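Local coordinates for protein CrRbcX-IIa (Chlamydomonas reinhardtii, PDB 5BS1) that acts as a Rubisco-assembly chaperone, a homodimer that probably binds the large subunit of Rubisco during assembly of the holoenzyme, at the interface of chains A and B. Sequence-based numbering; all coordinates share one arbitrary frame. Chains: chain A/B, CrRbcX-IIa.

Contact 1: the interface of chains A and B. Residues chain A 101, 104-105, 108-109; chain B 7-9, 15.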
# COMPACT_ATOMS: atom_id res chain seq x y z
N LYS A 101 -7.07 12.19 1.55
CA LYS A 101 -6.50 12.49 0.25
C LYS A 101 -6.03 11.22 -0.46
O LYS A 101 -6.23 11.06 -1.66
CB LYS A 101 -5.32 13.47 0.42
CG LYS A 101 -4.56 13.80 -0.83
CD LYS A 101 -3.41 14.76 -0.54
CE LYS A 101 -3.89 16.17 -0.35
NZ LYS A 101 -2.70 17.06 -0.21
N GLU A 104 -9.03 9.31 -1.82
CA GLU A 104 -9.63 10.08 -2.93
C GLU A 104 -8.77 10.04 -4.21
O GLU A 104 -9.32 9.85 -5.30
CB GLU A 104 -10.00 11.49 -2.52
CG GLU A 104 -10.74 12.26 -3.60
CD GLU A 104 -12.05 11.62 -4.04
OE1 GLU A 104 -12.68 10.81 -3.34
OE2 GLU A 104 -12.52 11.90 -5.17
N MSE A 105 -7.45 10.14 -4.08
CA MSE A 105 -6.56 10.01 -5.24
C MSE A 105 -6.69 8.62 -5.84
O MSE A 105 -6.82 8.45 -7.07
CB MSE A 105 -5.08 10.24 -4.90
CG MSE A 105 -4.76 11.72 -4.71
SE MSE A 105 -2.82 12.03 -4.59
CE MSE A 105 -2.42 11.21 -2.85
N ARG A 108 -10.31 8.49 -7.51
CA ARG A 108 -10.38 9.34 -8.70
C ARG A 108 -9.53 8.74 -9.83
O ARG A 108 -9.98 8.65 -10.96
CB ARG A 108 -9.91 10.74 -8.38
CG ARG A 108 -9.87 11.65 -9.62
CD ARG A 108 -9.43 13.06 -9.31
NE ARG A 108 -8.08 13.17 -8.78
CZ ARG A 108 -7.79 13.44 -7.51
NH1 ARG A 108 -8.74 13.59 -6.60
NH2 ARG A 108 -6.52 13.56 -7.14
N GLU A 109 -8.31 8.35 -9.51
CA GLU A 109 -7.41 7.85 -10.58
C GLU A 109 -7.84 6.47 -11.10
O GLU A 109 -7.49 6.11 -12.24
CB GLU A 109 -5.95 7.91 -10.12
CG GLU A 109 -5.50 9.36 -9.95
CD GLU A 109 -4.04 9.53 -9.60
OE1 GLU A 109 -3.33 8.52 -9.40
OE2 GLU A 109 -3.60 10.69 -9.52
N SER B 7 -7.42 17.32 -2.63
CA SER B 7 -7.21 15.88 -2.81
C SER B 7 -6.07 15.65 -3.84
O SER B 7 -6.08 14.65 -4.55
CB SER B 7 -8.48 15.13 -3.25
OG SER B 7 -8.98 15.70 -4.44
N PHE B 8 -5.12 16.57 -3.89
CA PHE B 8 -3.99 16.47 -4.81
C PHE B 8 -2.62 16.39 -4.14
O PHE B 8 -2.41 16.93 -3.05
CB PHE B 8 -4.10 17.62 -5.81
CG PHE B 8 -5.45 17.67 -6.46
CD1 PHE B 8 -5.74 16.82 -7.50
CD2 PHE B 8 -6.47 18.47 -5.93
CE1 PHE B 8 -7.00 16.81 -8.08
CE2 PHE B 8 -7.73 18.47 -6.50
CZ PHE B 8 -7.99 17.64 -7.57
N SER B 9 -1.71 15.65 -4.77
CA SER B 9 -0.38 15.45 -4.25
C SER B 9 0.55 15.03 -5.37
O SER B 9 0.18 14.22 -6.24
CB SER B 9 -0.43 14.33 -3.22
OG SER B 9 0.79 14.24 -2.53
N ARG B 15 0.85 9.58 -2.29
CA ARG B 15 0.78 9.14 -3.69
C ARG B 15 1.23 7.68 -3.81
O ARG B 15 0.63 6.91 -4.53
CB ARG B 15 1.56 10.04 -4.63
CG ARG B 15 1.56 9.46 -6.02
CD ARG B 15 1.82 10.47 -7.09
NE ARG B 15 0.67 11.34 -7.22
CZ ARG B 15 -0.46 11.02 -7.87
NH1 ARG B 15 -0.60 9.85 -8.48
NH2 ARG B 15 -1.45 11.89 -7.87

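Contact 2: the interface of chains A and B. Residues chain A 69, 72-73, 76, 84, 87, 90; chain B 113-114, 117-118, 121.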
# COMPACT_ATOMS: atom_id res chain seq x y z
N ASP A 69 8.04 -4.43 12.03
CA ASP A 69 8.30 -4.69 13.47
C ASP A 69 9.48 -5.64 13.72
O ASP A 69 10.15 -5.48 14.73
CB ASP A 69 7.05 -5.20 14.16
CG ASP A 69 5.92 -4.20 14.12
OD1 ASP A 69 6.18 -2.97 14.10
OD2 ASP A 69 4.76 -4.63 14.16
N MSE A 72 12.28 -3.34 13.36
CA MSE A 72 12.37 -2.45 14.51
C MSE A 72 12.97 -3.18 15.70
O MSE A 72 13.74 -2.60 16.45
CB MSE A 72 10.99 -1.89 14.85
CG MSE A 72 11.07 -0.79 15.91
SE MSE A 72 12.02 0.79 15.26
CE MSE A 72 10.55 1.42 14.15
N ALA A 73 12.62 -4.45 15.90
CA ALA A 73 13.17 -5.21 17.00
C ALA A 73 14.68 -5.38 16.84
O ALA A 73 15.41 -5.30 17.81
CB ALA A 73 12.51 -6.58 17.05
N MSE A 76 16.29 -2.11 17.76
CA MSE A 76 16.28 -1.95 19.22
C MSE A 76 17.37 -2.78 19.87
O MSE A 76 17.96 -2.32 20.83
CB MSE A 76 14.90 -2.25 19.81
CG MSE A 76 14.80 -1.84 21.29
SE MSE A 76 12.91 -2.01 21.83
CE MSE A 76 12.75 -3.96 21.73
N LEU A 84 13.69 3.88 19.90
CA LEU A 84 12.68 4.73 20.53
C LEU A 84 12.31 5.91 19.65
O LEU A 84 11.15 6.26 19.51
CB LEU A 84 13.10 5.23 21.90
CG LEU A 84 13.24 4.23 23.03
CD1 LEU A 84 13.62 4.97 24.30
CD2 LEU A 84 12.00 3.40 23.25
N MSE A 87 10.32 4.72 16.58
CA MSE A 87 8.96 4.38 17.06
C MSE A 87 8.12 5.61 17.26
O MSE A 87 6.96 5.64 16.86
CB MSE A 87 9.04 3.56 18.34
CG MSE A 87 9.35 2.14 17.92
SE MSE A 87 9.23 0.77 19.33
CE MSE A 87 10.96 1.42 19.86
N ARG A 90 7.24 7.17 13.72
CA ARG A 90 6.27 6.43 12.93
C ARG A 90 4.87 6.50 13.55
O ARG A 90 3.88 6.48 12.82
CB ARG A 90 6.69 4.98 12.66
CG ARG A 90 6.52 4.02 13.83
CD ARG A 90 6.99 2.63 13.46
NE ARG A 90 6.81 1.69 14.55
CZ ARG A 90 6.90 0.36 14.44
NH1 ARG A 90 7.19 -0.20 13.28
NH2 ARG A 90 6.74 -0.41 15.51
N ALA B 113 2.27 -2.27 18.51
CA ALA B 113 3.62 -2.73 18.26
C ALA B 113 4.66 -1.93 19.03
O ALA B 113 5.59 -2.49 19.62
CB ALA B 113 3.93 -2.70 16.78
N ASN B 114 4.49 -0.61 19.05
CA ASN B 114 5.42 0.24 19.81
C ASN B 114 5.35 -0.14 21.28
O ASN B 114 6.39 -0.30 21.90
CB ASN B 114 5.10 1.70 19.64
CG ASN B 114 5.51 2.26 18.28
OD1 ASN B 114 6.18 1.60 17.49
ND2 ASN B 114 5.22 3.52 18.08
N LEU B 117 7.15 -3.50 21.95
CA LEU B 117 8.59 -3.40 21.85
C LEU B 117 9.17 -2.64 23.03
O LEU B 117 10.20 -3.04 23.60
CB LEU B 117 8.98 -2.73 20.52
CG LEU B 117 8.74 -3.62 19.31
CD1 LEU B 117 8.73 -2.82 18.01
CD2 LEU B 117 9.78 -4.73 19.24
N MSE B 118 8.52 -1.55 23.41
CA MSE B 118 8.98 -0.75 24.54
C MSE B 118 8.89 -1.55 25.81
O MSE B 118 9.81 -1.48 26.62
CB MSE B 118 8.18 0.53 24.58
CG MSE B 118 8.69 1.39 23.43
SE MSE B 118 7.53 2.98 23.26
CE MSE B 118 7.95 3.63 21.45
N ALA B 121 11.78 -4.11 26.32
CA ALA B 121 13.10 -3.56 26.63
C ALA B 121 13.13 -2.75 27.92
O ALA B 121 14.19 -2.33 28.36
CB ALA B 121 13.57 -2.70 25.47

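Contact 1: the interface of chains A and B
A:Arg108 meets the peptide at B:Ser7 and the ring of B:Phe8 with the end of its side chain. Its CG is anti to the backbone N (chi1 176°), and the chain runs extended as far as CD, then bends at chi3. CB, CG and CD carry the guanidinium out to the N-terminal segment of chain B. NE is the first atom to near the partner, beside CE1 of B:Phe8. CZ lies 3.5 Å from the same CE1, which sits over one guanidinium face toward the rim. The ring and guanidinium planes are 34° apart, so this is a tilted cover and not a parallel stack. NH1 makes a weak bond to the hydroxyl OG of B:Ser7. NH2 ends the chain with a fairly straight hydrogen bond, 2.8 Å to the carbonyl O of B:Ser7. That oxygen is at the guanidinium edge, in plane.

Two turns earlier on the same helix, A:Lys101 NZ donates to the carbonyl O of B:Phe8 at 2.9 Å, the next carbonyl along chain B. Between these polar ends the selenomethionine A:Met105 packs against the extended stretch at B:7-9, with SE 3.6 Å from CB of B:Ser9.

B:Arg15 grips the carboxylate of A:Glu109 end-on. NH2 reaches OE2 at 3.0 Å in a salt bridge, and NH1 reaches OE1 at 3.2 Å. NH1 leans to OE2 as well, at 3.3 Å. The two planes are nearly coplanar. NE and NH2 also hold the carbonyl O of B:Ser9, which would help fix the rotation of the guanidinium. A leucine in place of B:Arg15 would probably leave the A:Glu109 carboxylate without its charged mate and the B:Ser9 carbonyl without its two donors.

The chain A residues all lie on helix 99-121. They face the non-helical stretch of chain B at residues 7-9 and the start of its helix 13-37.

Contact 2: the interface of chains A and B
B:Asn114 has CG anti to its carbonyl carbon (chi1 -74°), which turns the amide toward A:Arg90. The arginine CG lies between its own backbone N and carbonyl carbon (chi1 77°), and the chain then extends straight to NE. The two side chains slide past each other in opposite directions, with amide and guanidinium nearly coplanar.

OD1 of B:Asn114 is gripped side-on by NE and NH2 of A:Arg90. NE, 3.0 Å from OD1, points at an in-plane lone pair of that oxygen. NH2 is 2.9 Å from OD1 and is tilted from the carbonyl plane. The amide ND2 makes a weak bond to the backbone O of A:Met87. A:Asp69 braces A:Arg90 from within chain A and also lies against the methyl of B:Ala113. Its OD1 takes NH1 and NH2 of A:Arg90 together, with a salt bridge of 3.0 Å to NH2. This would help hold the guanidinium in position. The methionines here are selenomethionines, and CE of A:Met72 lies over one guanidinium face.

The other contacts are mostly apolar. B:Leu117 puts CD1 3.7 Å from CG of A:Met72, while its CD2 points to A:Ala73 and to CE of A:Met76. SE of A:Met87 rests 3.7 Å from CB of B:Leu117. A:Met87 and B:Met118 reach toward each other and overlap. B:Met118 CE comes to A:Met87 CB at 3.3 Å, tight for two carbons, and lies near its SE. CD2 of A:Leu84 closes on B:Met118 CG, and B:Ala121 CB touches A:Met76 SE at 3.8 Å.

The C-terminal half of chain B helix 99-121 lies here against chain A helices 69-78 and 80-96.

The centres of contact 1 and contact 2 are about 31 Å apart, measured between their C-alpha atoms. Both use helix 99-121, but from opposite chains: chain A supplies it in contact 1, chain B in contact 2. Residues 101-109 serve the first and 113-121 the second, so one long helix carries both kinds of contact along its length. The interface is two-fold symmetric, and each contact recurs with the chains exchanged. Contact 1 is mainly polar and involves the N-terminal segment. Contact 2 is mainly apolar with a polar edge. Together they would hold the two subunits at several well-separated places, consistent with a stable dimer.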